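PDB 3JU7: putative PLP-dependent aminotransferase from Bacillus cereus ATCC 10987, which probably acts as a pyridoxal phosphate-dependent aminotransferase of the DegT/DnrJ/EryC1 family. Local coordinates for residues 44-49 and 200-205; 180-185 and 207-212; 261-266 and 359-364. All coordinates share one frame; numbering follows the deposited sequence.

Interaction 1 (44-49 and 200-205)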
# COMPACT_ATOMS: atom_id res chain seq x y z
N THR A 44 -12.44 -17.98 -4.63
CA THR A 44 -12.02 -19.18 -3.90
C THR A 44 -12.22 -18.97 -2.43
O THR A 44 -12.55 -19.91 -1.71
CB THR A 44 -10.54 -19.49 -4.18
OG1 THR A 44 -10.40 -19.84 -5.57
CG2 THR A 44 -10.01 -20.62 -3.30
N ILE A 45 -11.98 -17.74 -1.96
CA ILE A 45 -12.21 -17.42 -0.56
C ILE A 45 -13.72 -17.43 -0.23
O ILE A 45 -14.15 -17.97 0.79
CB ILE A 45 -11.57 -16.07 -0.21
CG1 ILE A 45 -10.03 -16.20 -0.24
CG2 ILE A 45 -11.99 -15.62 1.18
CD1 ILE A 45 -9.33 -14.85 -0.24
N MSE A 46 -14.53 -16.84 -1.10
CA MSE A 46 -15.98 -16.77 -0.87
C MSE A 46 -16.60 -18.15 -0.79
O MSE A 46 -17.39 -18.44 0.09
CB MSE A 46 -16.67 -15.90 -1.96
CG MSE A 46 -16.39 -14.43 -1.79
SE MSE A 46 -16.92 -13.78 -0.03
CE MSE A 46 -18.71 -14.55 -0.04
N SER A 47 -16.19 -19.03 -1.69
CA SER A 47 -16.67 -20.39 -1.68
C SER A 47 -16.09 -21.21 -0.56
O SER A 47 -16.78 -22.00 0.08
CB SER A 47 -16.30 -21.09 -2.98
OG SER A 47 -17.10 -20.57 -4.00
N GLY A 48 -14.80 -21.05 -0.35
CA GLY A 48 -14.08 -21.89 0.59
C GLY A 48 -14.34 -21.50 2.02
O GLY A 48 -14.54 -22.37 2.86
N PHE A 49 -14.35 -20.20 2.31
CA PHE A 49 -14.50 -19.77 3.68
C PHE A 49 -15.85 -19.16 4.05
O PHE A 49 -16.35 -19.42 5.15
CB PHE A 49 -13.38 -18.78 4.05
CG PHE A 49 -12.01 -19.42 4.16
CD1 PHE A 49 -11.84 -20.70 4.65
CD2 PHE A 49 -10.88 -18.72 3.81
CE1 PHE A 49 -10.57 -21.27 4.75
CE2 PHE A 49 -9.61 -19.30 3.93
CZ PHE A 49 -9.46 -20.56 4.39
N LEU A 200 -6.98 -8.72 3.17
CA LEU A 200 -8.33 -8.96 2.71
C LEU A 200 -9.34 -8.21 3.59
O LEU A 200 -9.12 -8.01 4.81
CB LEU A 200 -8.65 -10.43 2.76
CG LEU A 200 -9.92 -10.94 2.03
CD1 LEU A 200 -9.67 -11.16 0.55
CD2 LEU A 200 -10.46 -12.19 2.65
N ILE A 201 -10.44 -7.78 2.97
CA ILE A 201 -11.57 -7.21 3.69
C ILE A 201 -12.80 -8.03 3.38
O ILE A 201 -13.06 -8.32 2.24
CB ILE A 201 -11.86 -5.72 3.37
CG1 ILE A 201 -10.57 -4.90 3.45
CG2 ILE A 201 -12.92 -5.19 4.34
CD1 ILE A 201 -10.74 -3.38 3.26
N TYR A 202 -13.53 -8.41 4.42
CA TYR A 202 -14.80 -9.13 4.25
C TYR A 202 -15.92 -8.27 4.81
O TYR A 202 -15.73 -7.59 5.82
CB TYR A 202 -14.81 -10.45 5.04
CG TYR A 202 -16.18 -11.07 5.08
CD1 TYR A 202 -16.65 -11.84 4.01
CD2 TYR A 202 -17.05 -10.83 6.14
CE1 TYR A 202 -17.92 -12.39 4.03
CE2 TYR A 202 -18.34 -11.38 6.16
CZ TYR A 202 -18.76 -12.17 5.11
OH TYR A 202 -20.03 -12.71 5.13
N SER A 203 -17.08 -8.29 4.16
CA SER A 203 -18.31 -7.76 4.76
C SER A 203 -19.47 -8.54 4.20
O SER A 203 -19.45 -9.07 3.08
CB SER A 203 -18.50 -6.25 4.55
OG SER A 203 -19.66 -5.76 5.19
N LYS A 204 -20.49 -8.66 5.02
CA LYS A 204 -21.75 -9.16 4.52
C LYS A 204 -22.31 -8.12 3.53
O LYS A 204 -23.07 -8.47 2.62
CB LYS A 204 -22.69 -9.41 5.68
CG LYS A 204 -24.07 -9.87 5.28
CD LYS A 204 -24.07 -11.23 4.65
CE LYS A 204 -25.50 -11.78 4.58
NZ LYS A 204 -25.50 -13.25 4.60
N ASN A 205 -21.90 -6.85 3.69
CA ASN A 205 -22.39 -5.77 2.85
C ASN A 205 -21.63 -5.67 1.54
O ASN A 205 -20.54 -5.09 1.47
CB ASN A 205 -22.34 -4.46 3.61
CG ASN A 205 -23.06 -3.35 2.88
OD1 ASN A 205 -22.88 -3.12 1.67
ND2 ASN A 205 -23.86 -2.61 3.63
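I45 and L200 meet tip to tip between helix 36-48 and strand 199-203. The CD1 methyl of I45 lies 3.8 Å from CD1 of L200, and the second L200 methyl, CD2, is shared between two branches of the isoleucine, 4.0 Å from I45 CG2 and 4.1 Å from I45 CD1. On the strand, L200 carries CG opposite its backbone N (chi1 -167°), on the helix side, and chi2 (83°) then presents both methyls to I45. I45 sets CG1 beside its own N, and the extended chi2 (166°) lets CD1 lead the approach while CG2 flanks it. Next to this pair, the selenium of M46 comes to the edge of the Y202 ring, close to the ring plane, with SE 4.4 Å from CE1; the selenomethionine chain is folded, its three torsions all near -60°, and this curl brings its end in toward the strand. The helix packs on one side of the mixed sheet 55-59, 199-203, 182-186, 159-161 of this PLP-transferase-type fold, with V56 of the adjacent strand touching M46, L200 and Y202. The Y202 hydroxyl is held by bonds to R53 O and D178 N, and F50 stacks on the ring. At the end of the strand, S203 OG accepts from N205 N at 2.9 Å, an ST turn, and N205 OD1 caps D208 N at the start of the next helix.

Interaction 2 (180-185 and 207-212)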
# COMPACT_ATOMS: atom_id res chain seq x y z
N SER A 180 -22.08 -7.44 9.60
CA SER A 180 -22.52 -6.26 8.87
C SER A 180 -21.44 -5.24 8.64
O SER A 180 -21.49 -4.53 7.65
CB SER A 180 -23.63 -5.57 9.64
OG SER A 180 -24.73 -6.43 9.67
N GLY A 181 -20.51 -5.12 9.58
CA GLY A 181 -19.40 -4.19 9.43
C GLY A 181 -18.36 -4.75 8.49
O GLY A 181 -18.66 -5.53 7.57
N MSE A 182 -17.11 -4.35 8.72
CA MSE A 182 -16.00 -4.86 7.92
C MSE A 182 -15.01 -5.57 8.80
O MSE A 182 -14.85 -5.21 9.97
CB MSE A 182 -15.34 -3.71 7.16
CG MSE A 182 -16.10 -3.43 5.92
SE MSE A 182 -15.61 -1.94 4.84
CE MSE A 182 -16.41 -2.75 3.26
N ILE A 183 -14.40 -6.61 8.24
CA ILE A 183 -13.32 -7.36 8.88
C ILE A 183 -12.06 -7.26 8.01
O ILE A 183 -12.11 -7.51 6.80
CB ILE A 183 -13.72 -8.83 9.15
CG1 ILE A 183 -15.15 -8.83 9.76
CG2 ILE A 183 -12.69 -9.50 9.98
CD1 ILE A 183 -15.46 -9.79 10.81
N ILE A 184 -10.96 -6.86 8.62
CA ILE A 184 -9.67 -6.78 7.98
C ILE A 184 -8.76 -7.94 8.43
O ILE A 184 -8.66 -8.25 9.60
CB ILE A 184 -8.94 -5.46 8.32
CG1 ILE A 184 -9.86 -4.21 8.14
CG2 ILE A 184 -7.68 -5.35 7.50
CD1 ILE A 184 -10.87 -4.28 6.96
N TYR A 185 -8.14 -8.60 7.46
CA TYR A 185 -7.24 -9.67 7.71
C TYR A 185 -5.96 -9.39 6.95
O TYR A 185 -5.98 -8.74 5.87
CB TYR A 185 -7.77 -11.02 7.18
CG TYR A 185 -9.14 -11.45 7.58
CD1 TYR A 185 -9.36 -12.26 8.70
CD2 TYR A 185 -10.23 -11.18 6.75
CE1 TYR A 185 -10.70 -12.70 9.05
CE2 TYR A 185 -11.52 -11.60 7.08
CZ TYR A 185 -11.77 -12.36 8.23
OH TYR A 185 -13.10 -12.78 8.48
N GLU A 207 -22.29 -4.10 -1.37
CA GLU A 207 -22.12 -2.75 -1.90
C GLU A 207 -20.93 -2.04 -1.26
O GLU A 207 -20.13 -1.43 -1.95
CB GLU A 207 -23.40 -1.91 -1.68
CG GLU A 207 -24.63 -2.36 -2.47
N ASP A 208 -20.77 -2.15 0.06
CA ASP A 208 -19.60 -1.53 0.72
C ASP A 208 -18.26 -2.06 0.18
O ASP A 208 -17.33 -1.31 -0.04
CB ASP A 208 -19.64 -1.76 2.23
CG ASP A 208 -20.76 -0.98 2.93
OD1 ASP A 208 -21.35 -0.05 2.31
OD2 ASP A 208 -21.06 -1.32 4.10
N ILE A 209 -18.19 -3.36 -0.02
CA ILE A 209 -17.02 -4.00 -0.62
C ILE A 209 -16.78 -3.49 -2.03
O ILE A 209 -15.65 -3.22 -2.39
CB ILE A 209 -17.15 -5.55 -0.63
CG1 ILE A 209 -17.14 -6.06 0.83
CG2 ILE A 209 -16.04 -6.22 -1.49
CD1 ILE A 209 -15.86 -5.93 1.54
N GLN A 210 -17.83 -3.36 -2.84
CA GLN A 210 -17.68 -2.74 -4.20
C GLN A 210 -17.06 -1.34 -4.10
O GLN A 210 -16.17 -0.96 -4.87
CB GLN A 210 -19.02 -2.64 -4.90
CG GLN A 210 -19.61 -4.02 -5.26
CD GLN A 210 -21.09 -4.02 -5.70
OE1 GLN A 210 -21.76 -2.98 -5.74
NE2 GLN A 210 -21.59 -5.22 -6.02
N ARG A 211 -17.54 -0.59 -3.12
CA ARG A 211 -17.03 0.75 -2.93
C ARG A 211 -15.57 0.73 -2.50
O ARG A 211 -14.77 1.50 -3.01
CB ARG A 211 -17.91 1.51 -1.92
CG ARG A 211 -17.66 2.94 -1.92
CD ARG A 211 -18.87 3.71 -1.44
NE ARG A 211 -19.88 3.72 -2.47
CZ ARG A 211 -21.16 3.98 -2.25
NH1 ARG A 211 -21.60 4.26 -1.03
NH2 ARG A 211 -22.01 3.97 -3.28
N ILE A 212 -15.21 -0.16 -1.57
CA ILE A 212 -13.81 -0.24 -1.12
C ILE A 212 -12.94 -0.53 -2.35
O ILE A 212 -11.83 -0.02 -2.46
CB ILE A 212 -13.57 -1.36 -0.07
CG1 ILE A 212 -14.01 -0.93 1.31
CG2 ILE A 212 -12.05 -1.75 -0.05
CD1 ILE A 212 -12.99 -0.22 2.14
O HOH W 1 -19.91 -2.40 6.33
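M182 spans the space between strand 182-186 and helix 206-215, and the end of its side chain, CE and SE, makes the direct contacts between segments 180-185 and 207-212. The apolar contacts gather around CE. This methyl lies 3.6 Å from I212 CG1 and 3.7 Å from I209 CD1, so it sits against two isoleucines one helical turn apart, while the selenium behind it lies 4.0 Å from I212 CG1. M182 and I212 reach toward each other tip to tip. The selenomethionine runs extended beyond CG (chi2 174°, chi3 156°), and this stretched form carries CE across to the helix, where the axes of the short segments 182-185 and 207-212 come no closer than 11.1 Å, with 48° between their N-to-C directions. The aliphatic part of D208 adds a third wall: its CB is 3.5 Å from M182 CE, the two side chains crossing at a slant.

The polar link is indirect. A water donates to S180 O at 3.0 Å and to D208 OD2 at 2.7 Å, tying the turn before the strand to the first part of the helix. D208 therefore has two roles, with its methylene against the selenomethionine and its carboxylate turned to the water. The backbone N of D208 is held by N205 OD1, the cap of the same helix.

I201 and S203 of the neighbouring strand 199-203 also touch M182, and I209 and I212 lie on T57 of strand 55-59. Here strand 199-203 runs antiparallel to strand 182-186 and leads directly into helix 206-215, which packs back over the sheet, an alpha/beta layering characteristic of the large domain of PLP-dependent aminotransferases.

Interaction 3 (261-266 and 359-364)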
# COMPACT_ATOMS: atom_id res chain seq x y z
N SER A 261 0.75 -25.99 18.64
CA SER A 261 -0.04 -25.43 19.75
C SER A 261 -0.42 -26.50 20.79
O SER A 261 -0.23 -26.28 21.99
CB SER A 261 -1.33 -24.78 19.25
OG SER A 261 -1.06 -23.66 18.43
N GLU A 262 -0.96 -27.62 20.30
CA GLU A 262 -1.31 -28.77 21.13
C GLU A 262 -0.09 -29.20 21.95
O GLU A 262 -0.21 -29.45 23.16
CB GLU A 262 -1.77 -29.98 20.28
CG GLU A 262 -3.11 -29.83 19.49
CD GLU A 262 -3.43 -31.09 18.64
OE1 GLU A 262 -3.08 -32.20 19.09
OE2 GLU A 262 -4.03 -30.98 17.54
N TRP A 263 1.08 -29.29 21.31
CA TRP A 263 2.29 -29.68 22.03
C TRP A 263 2.64 -28.68 23.14
O TRP A 263 3.06 -29.04 24.25
CB TRP A 263 3.49 -29.77 21.08
CG TRP A 263 3.49 -30.93 20.16
CD1 TRP A 263 2.91 -32.15 20.36
CD2 TRP A 263 4.18 -31.02 18.90
NE1 TRP A 263 3.17 -32.97 19.31
CE2 TRP A 263 3.94 -32.31 18.39
CE3 TRP A 263 4.97 -30.14 18.16
CZ2 TRP A 263 4.45 -32.73 17.17
CZ3 TRP A 263 5.47 -30.55 16.94
CH2 TRP A 263 5.20 -31.83 16.45
N TYR A 264 2.50 -27.41 22.82
CA TYR A 264 2.75 -26.38 23.80
C TYR A 264 1.84 -26.60 25.01
O TYR A 264 2.30 -26.55 26.15
CB TYR A 264 2.52 -25.00 23.19
CG TYR A 264 3.77 -24.19 22.89
CD1 TYR A 264 4.62 -23.78 23.91
CD2 TYR A 264 4.05 -23.77 21.60
CE1 TYR A 264 5.74 -23.01 23.64
CE2 TYR A 264 5.16 -23.00 21.33
CZ TYR A 264 5.99 -22.61 22.35
OH TYR A 264 7.07 -21.78 22.06
N LYS A 265 0.56 -26.86 24.76
CA LYS A 265 -0.42 -26.97 25.83
C LYS A 265 -0.12 -28.18 26.70
O LYS A 265 -0.13 -28.10 27.94
CB LYS A 265 -1.84 -27.04 25.27
CG LYS A 265 -2.27 -25.72 24.67
CD LYS A 265 -3.59 -25.72 23.90
CE LYS A 265 -3.57 -24.63 22.81
NZ LYS A 265 -4.90 -24.23 22.30
N GLN A 266 0.20 -29.29 26.05
CA GLN A 266 0.51 -30.52 26.78
C GLN A 266 1.77 -30.38 27.61
O GLN A 266 1.81 -30.82 28.75
CB GLN A 266 0.69 -31.68 25.81
CG GLN A 266 -0.57 -32.13 25.12
CD GLN A 266 -0.31 -33.14 23.99
OE1 GLN A 266 0.65 -33.01 23.22
NE2 GLN A 266 -1.17 -34.15 23.90
N GLU A 359 10.47 -31.51 20.16
CA GLU A 359 11.65 -31.33 21.01
C GLU A 359 12.01 -29.84 21.14
O GLU A 359 12.53 -29.42 22.16
CB GLU A 359 12.86 -32.19 20.59
CG GLU A 359 13.27 -32.13 19.10
CD GLU A 359 12.53 -33.15 18.18
OE1 GLU A 359 11.73 -33.96 18.70
OE2 GLU A 359 12.77 -33.13 16.94
N ILE A 360 11.69 -29.03 20.12
CA ILE A 360 11.93 -27.59 20.24
C ILE A 360 10.95 -26.96 21.23
O ILE A 360 11.39 -26.20 22.10
CB ILE A 360 11.93 -26.89 18.89
CG1 ILE A 360 13.17 -27.32 18.11
CG2 ILE A 360 11.96 -25.37 19.06
CD1 ILE A 360 13.13 -26.93 16.65
N VAL A 361 9.66 -27.29 21.15
CA VAL A 361 8.69 -26.79 22.15
C VAL A 361 9.16 -27.16 23.59
O VAL A 361 9.23 -26.30 24.47
CB VAL A 361 7.26 -27.34 21.92
CG1 VAL A 361 6.30 -26.77 22.93
CG2 VAL A 361 6.77 -27.04 20.51
N GLU A 362 9.52 -28.43 23.78
CA GLU A 362 10.04 -28.92 25.06
C GLU A 362 11.23 -28.11 25.58
O GLU A 362 11.21 -27.68 26.72
CB GLU A 362 10.38 -30.42 24.97
CG GLU A 362 10.93 -31.04 26.27
CD GLU A 362 11.00 -32.57 26.26
OE1 GLU A 362 11.09 -33.21 25.19
OE2 GLU A 362 10.98 -33.13 27.36
N GLN A 363 12.26 -27.89 24.75
CA GLN A 363 13.34 -26.97 25.12
C GLN A 363 12.73 -25.74 25.74
O GLN A 363 13.10 -25.34 26.83
CB GLN A 363 14.14 -26.47 23.91
CG GLN A 363 15.21 -27.38 23.30
CD GLN A 363 16.13 -26.62 22.31
OE1 GLN A 363 16.58 -25.49 22.59
NE2 GLN A 363 16.43 -27.24 21.16
N ILE A 364 11.81 -25.13 25.01
CA ILE A 364 11.27 -23.82 25.35
C ILE A 364 10.52 -23.89 26.67
O ILE A 364 10.81 -23.16 27.60
CB ILE A 364 10.37 -23.26 24.21
CG1 ILE A 364 11.24 -22.91 22.98
CG2 ILE A 364 9.59 -22.03 24.66
CD1 ILE A 364 10.42 -22.61 21.70
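Two helices, 250-270 and 358-368, pack side by side here, their short segments running in roughly the same direction at a crossing angle of -38° with axes 9.5 Å apart at closest approach. V361 is the residue that enters between W263 and Y264. Its CG1 methyl sits over one face of the Y264 ring, 3.7 Å from the centroid and 17° off the ring normal, a CH-pi contact. That branch is anti to the backbone N of V361 (chi1 -178°), and the other methyl, CG2, is directed to W263, meeting CE3 at 4.3 Å. I364, one turn later, approaches the rim of the tyrosine: its CG2 is near the ring plane, 4.1 Å from CE1, and its CD1 is 3.5 Å from Y264 OH. The hydroxyl itself hydrogen-bonds to P351 O, which holds the hydroxyl end of the ring. L267 and I260 of the longer helix also touch V361. With no hydrogen bond across the two segments, the contact is held by dispersion and CH-pi attraction, and the tyrosine hydroxyl, which touches I364, is satisfied by a carbonyl outside the two segments.

Overall arrangement
Interactions 1 and 2 lie on one sheet, with centres 10 Å apart. Strand 199-203, which carries half of interaction 1, is the neighbour of strand 182-186 in interaction 2, and the two are joined by L200 N to Y185 O (2.9 Å) and by S203 OG to G181 O (2.6 Å), both probable hydrogen bonds. Along the chain the two contacts interleave: 180-185 falls between 44-49 and 200-205, and 207-212 comes last. Interaction 3 stands apart: its centre is 33 Å from that of interaction 1 and 38 Å from that of interaction 2, and the nearest atoms are about 17 Å away in each case. All three lie away from the annotated sites.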